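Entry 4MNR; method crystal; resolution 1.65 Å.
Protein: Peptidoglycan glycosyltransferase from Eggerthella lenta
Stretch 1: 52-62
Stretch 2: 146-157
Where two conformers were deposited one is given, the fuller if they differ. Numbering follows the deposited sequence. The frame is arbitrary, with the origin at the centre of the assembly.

Stretch 1, residues 52-62: EYPAGDLASHV
Stretch 2, residues 146-157: ASAPTYNAADFA

When two irregular segments far apart in sequence meet, a few direct hydrogen bonds, bridging waters and well-placed rings can join them without a sheet. Residues 52-62 and 146-157 of this glycosyltransferase illustrate the principle, burying 649 Å² between them. The first stretch turns twice, through a type II' turn from A55 to L58, with G56 at phi/psi 63/-127, a positive phi that favours glycine, and a type II turn from D57 to S60, where a helix starts. The second leaves a strand at A148, passes a cis peptide before P149, forms a 3-10 segment at A153 and A154, and begins a helix at F156. CA atoms pair Y53 with A154 (4.9 Å), D57 with N152 (4.1 Å) and S60 with A153 (5.0 Å); H61 CA lies 7.1 Å from S147 CA. Partner numbers generally fall as the first stretch advances, but S60 returns to A153, so there is no regular ladder.

H61 has the largest covered area, 97 Å². With chi1 m and chi2 85°, its imidazole lies between S147 CB, 3.9 Å from the ring centroid in a CH-pi contact, and the edge of Y151 at the opposite face, centroids 5.3 Å apart and planes at 84°. Water 4 links H61 ND1 (2.7 Å) to S147 N (3.1 Å).

Y53, also m (chi2 -88°), makes apolar contact through CB, 3.8 Å from A153 CB, and its ring meets F156 (chi1 65°, p; chi2 -88°) obliquely, Y53 CE2 to F156 CE1 3.9 Å. Water 1 donates to Y53 O (2.7 Å) and G56 O (2.8 Å) and accepts from A154 N (2.9 Å). G56 O also accepts directly from A153 N (3.1 Å), so it takes two donors.

Y151 points its CA-to-CB bond away, yet chi1 60° (p) and chi2 -78° bring its ring back over S60, whose CB lies 4.1 Å from the centroid, its C-H groups against the pi face. With chi1 m, S60 OG donates to Y151 O at 2.6 Å; water 3 joins S60 O (2.8 Å) to Y151 OH (2.6 Å).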

# COMPACT_ATOMS: atom_id res chain seq x y z
N GLU A 52 1.67 -25.39 -15.26
CA GLU A 52 2.62 -24.53 -15.96
C GLU A 52 2.43 -23.08 -15.53
O GLU A 52 1.30 -22.63 -15.35
CB GLU A 52 2.42 -24.63 -17.47
CG GLU A 52 2.90 -25.90 -18.10
CD GLU A 52 2.93 -25.80 -19.62
OE1 GLU A 52 2.40 -24.79 -20.15
OE2 GLU A 52 3.49 -26.71 -20.27
N TYR A 53 3.55 -22.36 -15.40
CA TYR A 53 3.53 -20.92 -15.08
C TYR A 53 4.24 -20.13 -16.18
O TYR A 53 5.44 -19.88 -16.11
CB TYR A 53 4.18 -20.67 -13.71
CG TYR A 53 3.42 -21.35 -12.58
CD1 TYR A 53 2.38 -20.69 -11.95
CD2 TYR A 53 3.72 -22.64 -12.18
CE1 TYR A 53 1.66 -21.31 -10.94
CE2 TYR A 53 3.02 -23.26 -11.17
CZ TYR A 53 1.98 -22.58 -10.55
OH TYR A 53 1.26 -23.19 -9.54
N PRO A 54 3.49 -19.77 -17.23
CA PRO A 54 4.16 -19.34 -18.47
C PRO A 54 4.51 -17.86 -18.56
O PRO A 54 4.99 -17.42 -19.60
CB PRO A 54 3.14 -19.70 -19.55
CG PRO A 54 1.82 -19.55 -18.87
CD PRO A 54 2.03 -19.91 -17.42
N ALA A 55 4.27 -17.10 -17.50
CA ALA A 55 4.49 -15.65 -17.57
C ALA A 55 5.70 -15.15 -16.80
O ALA A 55 5.74 -13.98 -16.39
CB ALA A 55 3.22 -14.90 -17.13
N GLY A 56 6.69 -16.01 -16.58
CA GLY A 56 7.94 -15.58 -15.97
C GLY A 56 7.71 -15.08 -14.57
O GLY A 56 7.10 -15.78 -13.76
N ASP A 57 8.18 -13.88 -14.26
CA ASP A 57 7.99 -13.35 -12.91
C ASP A 57 6.80 -12.40 -12.75
O ASP A 57 6.70 -11.67 -11.76
CB ASP A 57 9.27 -12.71 -12.37
CG ASP A 57 9.65 -11.43 -13.10
OD1 ASP A 57 8.89 -10.95 -13.97
OD2 ASP A 57 10.73 -10.89 -12.78
N LEU A 58 5.87 -12.43 -13.71
CA LEU A 58 4.71 -11.53 -13.66
C LEU A 58 3.77 -11.92 -12.52
O LEU A 58 3.23 -13.03 -12.51
CB LEU A 58 3.97 -11.56 -15.01
CG LEU A 58 2.90 -10.47 -15.19
CD1 LEU A 58 3.53 -9.07 -15.32
CD2 LEU A 58 2.04 -10.78 -16.40
N ALA A 59 3.63 -11.02 -11.54
CA ALA A 59 2.77 -11.23 -10.38
C ALA A 59 3.03 -12.54 -9.63
O ALA A 59 2.09 -13.16 -9.13
CB ALA A 59 1.29 -11.13 -10.80
N SER A 60 4.28 -12.95 -9.53
CA SER A 60 4.60 -14.24 -8.91
C SER A 60 4.01 -14.44 -7.52
O SER A 60 3.46 -15.50 -7.22
CB SER A 60 6.10 -14.47 -8.86
OG SER A 60 6.59 -14.61 -10.17
N HIS A 61 4.15 -13.45 -6.65
CA HIS A 61 3.67 -13.62 -5.28
C HIS A 61 2.17 -13.74 -5.22
O HIS A 61 1.63 -14.46 -4.39
CB HIS A 61 4.13 -12.46 -4.40
CG HIS A 61 5.61 -12.35 -4.30
ND1 HIS A 61 6.37 -11.68 -5.24
CD2 HIS A 61 6.48 -12.84 -3.39
CE1 HIS A 61 7.64 -11.77 -4.90
NE2 HIS A 61 7.74 -12.46 -3.78
N VAL A 62 1.49 -13.01 -6.11
CA VAL A 62 0.04 -13.04 -6.18
C VAL A 62 -0.48 -14.39 -6.69
O VAL A 62 -1.37 -15.00 -6.08
CB VAL A 62 -0.51 -11.91 -7.06
CG1 VAL A 62 -1.98 -12.14 -7.40
CG2 VAL A 62 -0.36 -10.56 -6.35
N ALA A 146 2.89 -5.82 -6.66
CA ALA A 146 4.25 -6.35 -6.87
C ALA A 146 5.09 -6.32 -5.60
O ALA A 146 5.01 -5.38 -4.81
CB ALA A 146 4.98 -5.58 -7.95
N SER A 147 5.91 -7.36 -5.42
CA SER A 147 6.88 -7.39 -4.34
C SER A 147 8.25 -7.67 -4.94
O SER A 147 8.35 -8.31 -5.99
CB SER A 147 6.54 -8.49 -3.34
OG SER A 147 5.22 -8.34 -2.85
N ALA A 148 9.30 -7.17 -4.29
CA ALA A 148 10.67 -7.41 -4.71
C ALA A 148 11.52 -7.64 -3.47
O ALA A 148 11.31 -6.99 -2.46
CB ALA A 148 11.20 -6.22 -5.50
N PRO A 149 12.50 -8.56 -3.53
CA PRO A 149 12.90 -9.37 -4.68
C PRO A 149 11.85 -10.38 -5.10
O PRO A 149 10.95 -10.73 -4.33
CB PRO A 149 14.15 -10.11 -4.18
CG PRO A 149 14.61 -9.35 -3.01
CD PRO A 149 13.37 -8.79 -2.37
N THR A 150 11.96 -10.81 -6.34
CA THR A 150 10.97 -11.72 -6.87
C THR A 150 11.64 -12.90 -7.56
O THR A 150 12.86 -13.11 -7.44
CB THR A 150 9.98 -10.97 -7.80
OG1 THR A 150 8.86 -11.82 -8.10
CG2 THR A 150 10.67 -10.52 -9.09
N TYR A 151 10.83 -13.70 -8.25
CA TYR A 151 11.28 -14.96 -8.83
C TYR A 151 10.33 -15.36 -9.94
O TYR A 151 9.20 -14.86 -10.02
CB TYR A 151 11.31 -16.06 -7.77
CG TYR A 151 9.96 -16.34 -7.12
CD1 TYR A 151 9.44 -15.50 -6.15
CD2 TYR A 151 9.21 -17.45 -7.48
CE1 TYR A 151 8.22 -15.74 -5.57
CE2 TYR A 151 7.98 -17.71 -6.90
CZ TYR A 151 7.49 -16.85 -5.94
OH TYR A 151 6.27 -17.10 -5.36
N ASN A 152 10.78 -16.25 -10.81
CA ASN A 152 9.88 -16.83 -11.81
C ASN A 152 8.95 -17.81 -11.13
O ASN A 152 9.42 -18.73 -10.45
CB ASN A 152 10.68 -17.56 -12.88
CG ASN A 152 11.51 -16.63 -13.71
OD1 ASN A 152 11.14 -15.48 -13.95
ND2 ASN A 152 12.66 -17.12 -14.17
N ALA A 153 7.65 -17.62 -11.32
CA ALA A 153 6.63 -18.48 -10.71
C ALA A 153 6.89 -19.95 -10.96
O ALA A 153 6.66 -20.78 -10.07
CB ALA A 153 5.23 -18.08 -11.19
N ALA A 154 7.38 -20.28 -12.16
CA ALA A 154 7.63 -21.67 -12.52
C ALA A 154 8.66 -22.31 -11.61
O ALA A 154 8.64 -23.52 -11.39
CB ALA A 154 8.07 -21.77 -13.99
N ASP A 155 9.56 -21.49 -11.07
CA ASP A 155 10.69 -22.00 -10.29
C ASP A 155 10.45 -21.98 -8.78
O ASP A 155 11.41 -21.93 -8.02
CB ASP A 155 11.94 -21.19 -10.60
CG ASP A 155 12.33 -21.28 -12.06
OD1 ASP A 155 12.23 -22.38 -12.63
OD2 ASP A 155 12.73 -20.24 -12.62
N PHE A 156 9.19 -22.02 -8.36
CA PHE A 156 8.85 -21.94 -6.94
C PHE A 156 9.56 -22.99 -6.07
O PHE A 156 9.96 -22.69 -4.95
CB PHE A 156 7.33 -22.02 -6.73
CG PHE A 156 6.74 -23.33 -7.14
CD1 PHE A 156 6.33 -23.55 -8.45
CD2 PHE A 156 6.58 -24.35 -6.21
CE1 PHE A 156 5.79 -24.77 -8.83
CE2 PHE A 156 6.04 -25.57 -6.59
CZ PHE A 156 5.64 -25.78 -7.90
N ALA A 157 9.71 -24.20 -6.60
CA ALA A 157 10.33 -25.28 -5.84
C ALA A 157 11.79 -24.98 -5.51
O ALA A 157 12.23 -25.12 -4.36
CB ALA A 157 10.21 -26.60 -6.59
O HOH W 1 7.11 -18.53 -14.46
O HOH W 2 7.13 -10.24 -9.38
O HOH W 3 4.63 -18.06 -7.13
O HOH W 4 5.48 -9.89 -7.08